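PDB 3R44: fatty acyl CoA synthetase FADD13 (FATTY-ACYL-CoA SYNTHETASE) from Mycobacterium tuberculosis, which belongs to the AMP-binding (ANL) family of enzymes, built from a large N-terminal part followed by a small C-terminal domain. Local coordinates for residues A[364-369]-A[391-396]; A[72-77]-A[96-101]; A[67-72]-A[115-120]. All coordinates share one frame; numbering follows the deposited sequence.

Contact 1. Residues A[364-369]-A[391-396]; sequences EVVIKS and WFRTGD
Thr394 and Val365 form the tightly packed, buried part of this contact. Both the N-H and the hydroxyl of Thr394 donate to Val365 O, and Thr394 OG1 lies 2.7 Å from Val365 O. OG1 has the crowded position between backbone N and carbonyl carbon (chi1 64°), from which it also takes the N-H of Asp396, closing an ST turn where the chain rounds its corner at Gly395. Just beyond, Asp396 O accepts from Val365 N at 2.8 Å. Ile367 and Phe392 form a hydrogen-bonded pair and Val366 and Arg393 a non-hydrogen-bonded one, joining two neighbouring strands of a five-stranded antiparallel sheet; strand 346-351 flanks 364-369 on its other edge.

The more open side is carried by Lys368 and Trp391 at one end and by Glu364 and Arg393 at the other. Lys368 CB rides over one face of the Trp391 indole, 3.7 Å from the centroid of the six-membered ring, a CH-pi contact, while the buried Val366 brings CG2 obliquely to Trp391 CE3 at 3.5 Å. The lysine amine goes on to Asn389 O. The extended Glu364 splits its carboxylate: OE1 makes a salt bridge to Arg393 NE at 3.0 Å, carboxylate and guanidinium planes 77° apart, and OE2 takes Gly395 N on its anti lone pair at 2.8 Å.

Contact 2. Residues A[72-77]-A[96-101]; sequences ALLMPN and VPINTR
Ala72 faces Val96 and Leu73 faces Pro97 where two parallel strands run side by side, and the backbone bonds come first. Leu73 supplies both: its N donates to Val96 O at 2.8 Å, a straight bond at the hydrogen (168°) although the donor stands well above the carbonyl plane, and its O accepts from Ile98 N. Pro97 falls between those two partners, so the residue without an N-H sits where strand 94-97 turns its backbone to the outer edge of the sheet. Ala72 CA and Pro97 CA add C-H...O contacts to Val96 O and Leu73 O.

These strands belong to a beta-alpha-beta unit, strand 70-74, helix 79-91, strand 94-97, within a four-stranded parallel sheet. Helix 79-91 packs on the face carrying Leu73, and helix 104-114 on the face carrying Ala72, Val96 and Ile98.

Water takes over where the strands part. One molecule lies 2.7 Å from Ile98 O and 2.9 Å from Leu73 O, within donating reach of each, and accepts from Met75 N, just past the last direct bond between the chains.

The apolar contacts are made largely by methyl groups. Ala72 CB meets Ile98 CD1 at 3.8 Å. Leu74 has CG anti to its backbone N (chi1 -172°), which carries CD1 across to the other segment; there it lies 3.6 Å from Ile98 CG2 and 3.8 Å from Thr100 CG2, the leucine and isoleucine side chains crossing obliquely. Thr100 CG2 also touches Met75 N. Thr100 lies within an Asx turn, Asn99 OD1 accepting from Arg101 N at 2.8 Å.

Contact 3. Residues A[67-72]-A[115-120]; sequences KGDRVA and GSKVVI
Arg70 reaches along Ser116 and Gly115 with a side chain bent at both chi2 and chi3. Its CB starts against Ser116, 3.8 Å from CA and nearly as close to OG, a hydroxyl that bonds to Ser114 OG. CG leans on Val96 of strand 94-97, and CD leads on to NE, which donates to Ser114 O. CZ centres the guanidinium, with a water 3.4 Å above its plane; that water accepts from Arg70 N at 2.9 Å and donates to Gly115 O at 2.8 Å. NH1 turns back to its own segment, bonding Gly68 O at 2.9 Å in the guanidinium plane. NH2 merely touches Gly115 O, obliquely at 3.6 Å; its polar partner lies just outside the segments.

Gly115, with positive phi, is the C-prime residue of a Schellman motif ending helix 104-114, and the chain passes from there into strand 118-121 of the parallel sheet. The cation thus lies by the carbonyl end of that helix, which should favour its charge.

Backbone bonds join the two segments: Lys117 N to Arg70 O, Ala72 N to Val118 O and Ile120 N to Ala72 O, the last almost straight at 175°. Val71 CG1 packs on Ile120 CD1 at 3.9 Å, while on the other face Ala72 CB rests against Ser116 OG at 3.6 Å.

Contacts 2 and 3 are the two edges of one strand: 70-74 lies between 94-97 and 118-121, and Ala72 serves both. Along the chain contact 2 is nested inside the loop that contact 3 closes. They interlock by two probable hydrogen bonds, Val96 N to Val71 O and Leu74 N to Ile120 O, each 2.8 Å; the centres of contacts 2 and 3 are 13 Å apart. Contact 1 comes later in the sequence, in a separate antiparallel sheet. Its centre is 27 Å from that of contact 2 and 30 Å from that of contact 3, with nearest atoms about 17 and 19 Å apart. None of the residues lining the histidine pocket, such as His192 and His196, belongs to these contacts.

Contact 1. Residues A[364-369]-A[391-396]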
loop_
_atom_site.group_PDB
_atom_site.type_symbol
_atom_site.label_atom_id
_atom_site.label_comp_id
_atom_site.label_asym_id
_atom_site.label_seq_id
_atom_site.Cartn_x
_atom_site.Cartn_y
_atom_site.Cartn_z
ATOM N N GLU A 364 19.741 2.093 5.583
ATOM C CA GLU A 364 18.524 1.323 5.346
ATOM C C GLU A 364 17.405 1.888 6.235
ATOM O O GLU A 364 17.624 2.048 7.426
ATOM C CB GLU A 364 18.765 -0.164 5.646
ATOM C CG GLU A 364 17.524 -0.991 5.383
ATOM C CD GLU A 364 17.667 -2.446 5.875
ATOM O OE1 GLU A 364 18.664 -2.749 6.610
ATOM O OE2 GLU A 364 16.781 -3.276 5.538
ATOM N N VAL A 365 16.223 2.169 5.672
ATOM C CA VAL A 365 15.131 2.692 6.452
ATOM C C VAL A 365 14.676 1.628 7.452
ATOM O O VAL A 365 14.456 0.426 7.086
ATOM C CB VAL A 365 13.992 3.181 5.598
ATOM C CG1 VAL A 365 12.843 3.722 6.521
ATOM C CG2 VAL A 365 14.496 4.331 4.593
ATOM N N VAL A 366 14.616 2.022 8.730
ATOM C CA VAL A 366 14.127 1.079 9.752
ATOM C C VAL A 366 12.976 1.728 10.534
ATOM O O VAL A 366 12.937 2.963 10.687
ATOM C CB VAL A 366 15.211 0.556 10.679
ATOM C CG1 VAL A 366 16.168 -0.377 9.951
ATOM C CG2 VAL A 366 15.959 1.666 11.377
ATOM N N ILE A 367 12.038 0.909 11.005
ATOM C CA ILE A 367 10.845 1.425 11.692
ATOM C C ILE A 367 10.693 0.713 13.025
ATOM O O ILE A 367 10.837 -0.541 13.076
ATOM C CB ILE A 367 9.585 1.180 10.813
ATOM C CG1 ILE A 367 9.739 1.850 9.419
ATOM C CG2 ILE A 367 8.297 1.633 11.547
ATOM C CD1 ILE A 367 8.570 1.580 8.375
ATOM N N LYS A 368 10.332 1.429 14.085
ATOM C CA LYS A 368 10.010 0.817 15.411
ATOM C C LYS A 368 8.652 1.385 15.811
ATOM O O LYS A 368 8.479 2.590 15.843
ATOM C CB LYS A 368 11.062 1.129 16.476
ATOM C CG LYS A 368 10.735 0.542 17.848
ATOM C CD LYS A 368 11.937 0.702 18.813
ATOM C CE LYS A 368 12.816 -0.521 18.747
ATOM N NZ LYS A 368 13.862 -0.519 19.822
ATOM N N SER A 369 7.661 0.509 16.039
ATOM C CA SER A 369 6.305 0.954 16.178
ATOM C C SER A 369 5.396 -0.235 16.405
ATOM O O SER A 369 5.641 -1.309 15.859
ATOM C CB SER A 369 5.804 1.616 14.885
ATOM O OG SER A 369 4.496 2.177 15.018
ATOM N N TRP A 391 13.676 -3.034 15.699
ATOM C CA TRP A 391 13.575 -2.208 14.490
ATOM C C TRP A 391 13.362 -3.112 13.284
ATOM O O TRP A 391 14.153 -4.015 13.060
ATOM C CB TRP A 391 14.833 -1.418 14.283
ATOM C CG TRP A 391 15.059 -0.369 15.288
ATOM C CD1 TRP A 391 15.757 -0.459 16.429
ATOM C CD2 TRP A 391 14.632 0.987 15.174
ATOM N NE1 TRP A 391 15.822 0.789 17.053
ATOM C CE2 TRP A 391 15.121 1.686 16.296
ATOM C CE3 TRP A 391 13.882 1.670 14.222
ATOM C CZ2 TRP A 391 14.851 3.035 16.519
ATOM C CZ3 TRP A 391 13.629 3.020 14.433
ATOM C CH2 TRP A 391 14.108 3.681 15.587
ATOM N N PHE A 392 12.279 -2.858 12.547
ATOM C CA PHE A 392 11.974 -3.574 11.323
ATOM C C PHE A 392 12.845 -3.040 10.176
ATOM O O PHE A 392 12.836 -1.850 9.917
ATOM C CB PHE A 392 10.500 -3.432 10.933
ATOM C CG PHE A 392 10.203 -4.023 9.613
ATOM C CD1 PHE A 392 10.162 -5.403 9.445
ATOM C CD2 PHE A 392 9.978 -3.229 8.517
ATOM C CE1 PHE A 392 9.962 -5.951 8.205
ATOM C CE2 PHE A 392 9.753 -3.770 7.299
ATOM C CZ PHE A 392 9.725 -5.134 7.125
ATOM N N ARG A 393 13.582 -3.913 9.511
ATOM C CA ARG A 393 14.407 -3.514 8.380
ATOM C C ARG A 393 13.645 -3.574 7.063
ATOM O O ARG A 393 13.241 -4.658 6.586
ATOM C CB ARG A 393 15.621 -4.407 8.313
ATOM C CG ARG A 393 16.468 -4.295 9.580
ATOM C CD ARG A 393 17.688 -5.206 9.648
ATOM N NE ARG A 393 18.543 -5.110 8.474
ATOM C CZ ARG A 393 19.645 -5.816 8.252
ATOM N NH1 ARG A 393 20.119 -6.666 9.140
ATOM N NH2 ARG A 393 20.295 -5.642 7.122
ATOM N N THR A 394 13.439 -2.428 6.456
ATOM C CA THR A 394 12.578 -2.354 5.289
ATOM C C THR A 394 13.231 -2.895 4.013
ATOM O O THR A 394 12.506 -3.259 3.089
ATOM C CB THR A 394 12.112 -0.890 4.997
ATOM O OG1 THR A 394 13.274 -0.101 4.662
ATOM C CG2 THR A 394 11.400 -0.257 6.210
ATOM N N GLY A 395 14.562 -2.881 3.921
ATOM C CA GLY A 395 15.255 -3.201 2.698
ATOM C C GLY A 395 15.312 -2.013 1.746
ATOM O O GLY A 395 15.891 -2.101 0.658
ATOM N N ASP A 396 14.690 -0.899 2.152
ATOM C CA ASP A 396 14.689 0.312 1.332
ATOM C C ASP A 396 15.796 1.217 1.856
ATOM O O ASP A 396 16.088 1.228 3.060
ATOM C CB ASP A 396 13.342 1.031 1.447
ATOM C CG ASP A 396 12.165 0.247 0.860
ATOM O OD1 ASP A 396 12.315 -0.716 0.062
ATOM O OD2 ASP A 396 11.042 0.605 1.248
#

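Contact 2. Residues A[72-77]-A[96-101]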
loop_
_atom_site.group_PDB
_atom_site.type_symbol
_atom_site.label_atom_id
_atom_site.label_comp_id
_atom_site.label_asym_id
_atom_site.label_seq_id
_atom_site.Cartn_x
_atom_site.Cartn_y
_atom_site.Cartn_z
ATOM N N ALA A 72 -10.573 -15.685 3.127
ATOM C CA ALA A 72 -10.022 -14.905 2.014
ATOM C C ALA A 72 -11.129 -14.063 1.386
ATOM O O ALA A 72 -12.268 -14.513 1.223
ATOM C CB ALA A 72 -9.367 -15.832 0.947
ATOM N N LEU A 73 -10.751 -12.863 0.966
ATOM C CA LEU A 73 -11.673 -11.889 0.366
ATOM C C LEU A 73 -11.134 -11.503 -0.983
ATOM O O LEU A 73 -10.071 -10.878 -1.073
ATOM C CB LEU A 73 -11.857 -10.659 1.263
ATOM C CG LEU A 73 -12.384 -10.910 2.682
ATOM C CD1 LEU A 73 -12.322 -9.581 3.485
ATOM C CD2 LEU A 73 -13.766 -11.506 2.650
ATOM N N LEU A 74 -11.837 -11.915 -2.031
ATOM C CA LEU A 74 -11.431 -11.614 -3.421
ATOM C C LEU A 74 -12.586 -10.941 -4.161
ATOM O O LEU A 74 -13.387 -11.602 -4.842
ATOM C CB LEU A 74 -11.025 -12.938 -4.106
ATOM C CG LEU A 74 -10.390 -12.944 -5.490
ATOM C CD1 LEU A 74 -9.036 -12.137 -5.483
ATOM C CD2 LEU A 74 -10.195 -14.362 -6.082
ATOM N N MET A 75 -12.723 -9.639 -3.956
ATOM C CA MET A 75 -13.917 -8.963 -4.383
ATOM C C MET A 75 -13.694 -7.468 -4.589
ATOM O O MET A 75 -12.715 -6.889 -4.113
ATOM C CB MET A 75 -15.053 -9.170 -3.369
ATOM C CG MET A 75 -14.732 -8.620 -2.007
ATOM S SD MET A 75 -15.833 -9.285 -0.698
ATOM C CE MET A 75 -15.014 -10.800 -0.372
ATOM N N PRO A 76 -14.641 -6.851 -5.287
ATOM C CA PRO A 76 -14.581 -5.430 -5.499
ATOM C C PRO A 76 -14.849 -4.669 -4.243
ATOM O O PRO A 76 -15.411 -5.201 -3.259
ATOM C CB PRO A 76 -15.742 -5.152 -6.437
ATOM C CG PRO A 76 -16.587 -6.270 -6.406
ATOM C CD PRO A 76 -15.774 -7.456 -6.014
ATOM N N ASN A 77 -14.469 -3.413 -4.267
ATOM C CA ASN A 77 -14.805 -2.540 -3.131
ATOM C C ASN A 77 -16.326 -2.498 -2.949
ATOM O O ASN A 77 -17.099 -2.326 -3.922
ATOM C CB ASN A 77 -14.311 -1.123 -3.418
ATOM C CG ASN A 77 -12.838 -0.979 -3.213
ATOM O OD1 ASN A 77 -12.082 -1.961 -3.279
ATOM N ND2 ASN A 77 -12.402 0.248 -2.987
ATOM N N VAL A 96 -8.088 -12.359 4.801
ATOM C CA VAL A 96 -7.011 -12.477 3.816
ATOM C C VAL A 96 -7.466 -11.740 2.528
ATOM O O VAL A 96 -8.038 -12.331 1.581
ATOM C CB VAL A 96 -6.594 -13.923 3.495
ATOM C CG1 VAL A 96 -5.387 -13.921 2.587
ATOM C CG2 VAL A 96 -6.225 -14.700 4.807
ATOM N N PRO A 97 -7.207 -10.450 2.484
ATOM C CA PRO A 97 -7.686 -9.710 1.293
ATOM C C PRO A 97 -6.741 -9.948 0.126
ATOM O O PRO A 97 -5.516 -9.686 0.254
ATOM C CB PRO A 97 -7.587 -8.233 1.719
ATOM C CG PRO A 97 -7.348 -8.202 3.128
ATOM C CD PRO A 97 -6.733 -9.525 3.544
ATOM N N ILE A 98 -7.279 -10.349 -1.012
ATOM C CA ILE A 98 -6.444 -10.708 -2.160
ATOM C C ILE A 98 -6.642 -9.764 -3.335
ATOM O O ILE A 98 -7.792 -9.417 -3.689
ATOM C CB ILE A 98 -6.722 -12.163 -2.585
ATOM C CG1 ILE A 98 -6.445 -13.123 -1.402
ATOM C CG2 ILE A 98 -5.872 -12.537 -3.798
ATOM C CD1 ILE A 98 -6.872 -14.582 -1.657
ATOM N N ASN A 99 -5.537 -9.346 -3.937
ATOM C CA ASN A 99 -5.547 -8.466 -5.128
ATOM C C ASN A 99 -6.289 -9.175 -6.266
ATOM O O ASN A 99 -5.858 -10.235 -6.713
ATOM C CB ASN A 99 -4.075 -8.177 -5.498
ATOM C CG ASN A 99 -3.876 -7.257 -6.703
ATOM O OD1 ASN A 99 -4.706 -7.129 -7.581
ATOM N ND2 ASN A 99 -2.732 -6.583 -6.715
ATOM N N THR A 100 -7.387 -8.579 -6.736
ATOM C CA THR A 100 -8.211 -9.159 -7.794
ATOM C C THR A 100 -7.617 -9.039 -9.207
ATOM O O THR A 100 -8.278 -9.431 -10.189
ATOM C CB THR A 100 -9.557 -8.470 -7.839
ATOM O OG1 THR A 100 -9.336 -7.064 -7.982
ATOM C CG2 THR A 100 -10.316 -8.686 -6.577
ATOM N N ARG A 101 -6.414 -8.467 -9.326
ATOM C CA ARG A 101 -5.670 -8.424 -10.599
ATOM C C ARG A 101 -4.720 -9.593 -10.753
ATOM O O ARG A 101 -4.138 -9.776 -11.812
ATOM C CB ARG A 101 -4.865 -7.110 -10.740
ATOM C CG ARG A 101 -5.706 -5.819 -10.698
HETATM O O HOH W 1 -10.122 -8.420 -2.657
#

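Contact 3. Residues A[67-72]-A[115-120]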
loop_
_atom_site.group_PDB
_atom_site.type_symbol
_atom_site.label_atom_id
_atom_site.label_comp_id
_atom_site.label_asym_id
_atom_site.label_seq_id
_atom_site.Cartn_x
_atom_site.Cartn_y
_atom_site.Cartn_z
ATOM N N LYS A 67 -12.295 -18.403 15.906
ATOM C CA LYS A 67 -11.094 -17.630 16.231
ATOM C C LYS A 67 -9.844 -18.203 15.567
ATOM O O LYS A 67 -9.540 -19.394 15.681
ATOM C CB LYS A 67 -10.882 -17.573 17.754
ATOM C CG LYS A 67 -9.658 -16.758 18.162
ATOM C CD LYS A 67 -9.472 -16.778 19.684
ATOM C CE LYS A 67 -8.192 -16.026 20.079
ATOM N NZ LYS A 67 -7.966 -14.978 19.075
ATOM N N GLY A 68 -9.163 -17.364 14.805
ATOM C CA GLY A 68 -7.883 -17.681 14.198
ATOM C C GLY A 68 -8.028 -18.196 12.753
ATOM O O GLY A 68 -7.046 -18.159 12.005
ATOM N N ASP A 69 -9.232 -18.620 12.355
ATOM C CA ASP A 69 -9.486 -19.195 10.996
ATOM C C ASP A 69 -9.387 -18.074 9.911
ATOM O O ASP A 69 -9.799 -16.915 10.170
ATOM C CB ASP A 69 -10.875 -19.834 10.894
ATOM C CG ASP A 69 -11.017 -21.124 11.687
ATOM O OD1 ASP A 69 -9.991 -21.828 11.885
ATOM O OD2 ASP A 69 -12.167 -21.390 12.115
ATOM N N ARG A 70 -8.856 -18.409 8.733
ATOM C CA ARG A 70 -8.665 -17.409 7.680
ATOM C C ARG A 70 -9.799 -17.428 6.695
ATOM O O ARG A 70 -10.229 -18.504 6.248
ATOM C CB ARG A 70 -7.327 -17.593 6.936
ATOM C CG ARG A 70 -6.082 -16.981 7.615
ATOM C CD ARG A 70 -5.626 -17.756 8.839
ATOM N NE ARG A 70 -5.153 -19.108 8.488
ATOM C CZ ARG A 70 -5.100 -20.170 9.292
ATOM N NH1 ARG A 70 -5.625 -20.179 10.519
ATOM N NH2 ARG A 70 -4.582 -21.289 8.814
ATOM N N VAL A 71 -10.296 -16.227 6.390
ATOM C CA VAL A 71 -11.376 -15.996 5.397
ATOM C C VAL A 71 -10.740 -15.127 4.312
ATOM O O VAL A 71 -10.370 -13.947 4.572
ATOM C CB VAL A 71 -12.555 -15.170 6.000
ATOM C CG1 VAL A 71 -13.677 -15.054 4.927
ATOM C CG2 VAL A 71 -13.034 -15.849 7.322
ATOM N N ALA A 72 -10.573 -15.685 3.127
ATOM C CA ALA A 72 -10.022 -14.905 2.014
ATOM C C ALA A 72 -11.129 -14.063 1.386
ATOM O O ALA A 72 -12.268 -14.513 1.223
ATOM C CB ALA A 72 -9.367 -15.832 0.947
ATOM N N GLY A 115 -3.727 -20.937 4.263
ATOM C CA GLY A 115 -4.576 -22.008 4.777
ATOM C C GLY A 115 -5.991 -21.500 4.986
ATOM O O GLY A 115 -6.686 -21.906 5.979
ATOM N N SER A 116 -6.416 -20.610 4.078
ATOM C CA SER A 116 -7.767 -20.058 4.114
ATOM C C SER A 116 -8.773 -21.186 4.108
ATOM O O SER A 116 -8.666 -22.155 3.327
ATOM C CB SER A 116 -8.104 -19.150 2.933
ATOM O OG SER A 116 -7.336 -17.955 3.040
ATOM N N LYS A 117 -9.779 -21.018 4.948
ATOM C CA LYS A 117 -10.859 -21.988 5.076
ATOM C C LYS A 117 -12.050 -21.650 4.193
ATOM O O LYS A 117 -12.728 -22.511 3.687
ATOM C CB LYS A 117 -11.270 -22.001 6.545
ATOM C CG LYS A 117 -12.285 -23.014 6.962
ATOM C CD LYS A 117 -12.307 -23.092 8.517
ATOM C CE LYS A 117 -13.370 -24.079 8.998
ATOM N NZ LYS A 117 -13.203 -25.439 8.399
ATOM N N VAL A 118 -12.331 -20.356 4.044
ATOM C CA VAL A 118 -13.483 -19.881 3.313
ATOM C C VAL A 118 -12.973 -18.865 2.341
ATOM O O VAL A 118 -12.104 -18.075 2.700
ATOM C CB VAL A 118 -14.509 -19.237 4.290
ATOM C CG1 VAL A 118 -15.595 -18.444 3.554
ATOM C CG2 VAL A 118 -15.144 -20.354 5.191
ATOM N N VAL A 119 -13.487 -18.897 1.128
ATOM C CA VAL A 119 -13.134 -17.914 0.113
ATOM C C VAL A 119 -14.399 -17.206 -0.329
ATOM O O VAL A 119 -15.347 -17.856 -0.778
ATOM C CB VAL A 119 -12.430 -18.571 -1.078
ATOM C CG1 VAL A 119 -12.160 -17.532 -2.183
ATOM C CG2 VAL A 119 -11.103 -19.253 -0.538
ATOM N N ILE A 120 -14.425 -15.894 -0.143
ATOM C CA ILE A 120 -15.572 -15.081 -0.565
ATOM C C ILE A 120 -15.147 -14.266 -1.790
ATOM O O ILE A 120 -14.189 -13.482 -1.695
ATOM C CB ILE A 120 -16.095 -14.200 0.561
ATOM C CG1 ILE A 120 -16.507 -15.059 1.773
ATOM C CG2 ILE A 120 -17.323 -13.406 0.039
ATOM C CD1 ILE A 120 -16.876 -14.288 2.922
HETATM O O HOH W 2 -8.178 -21.135 8.232
#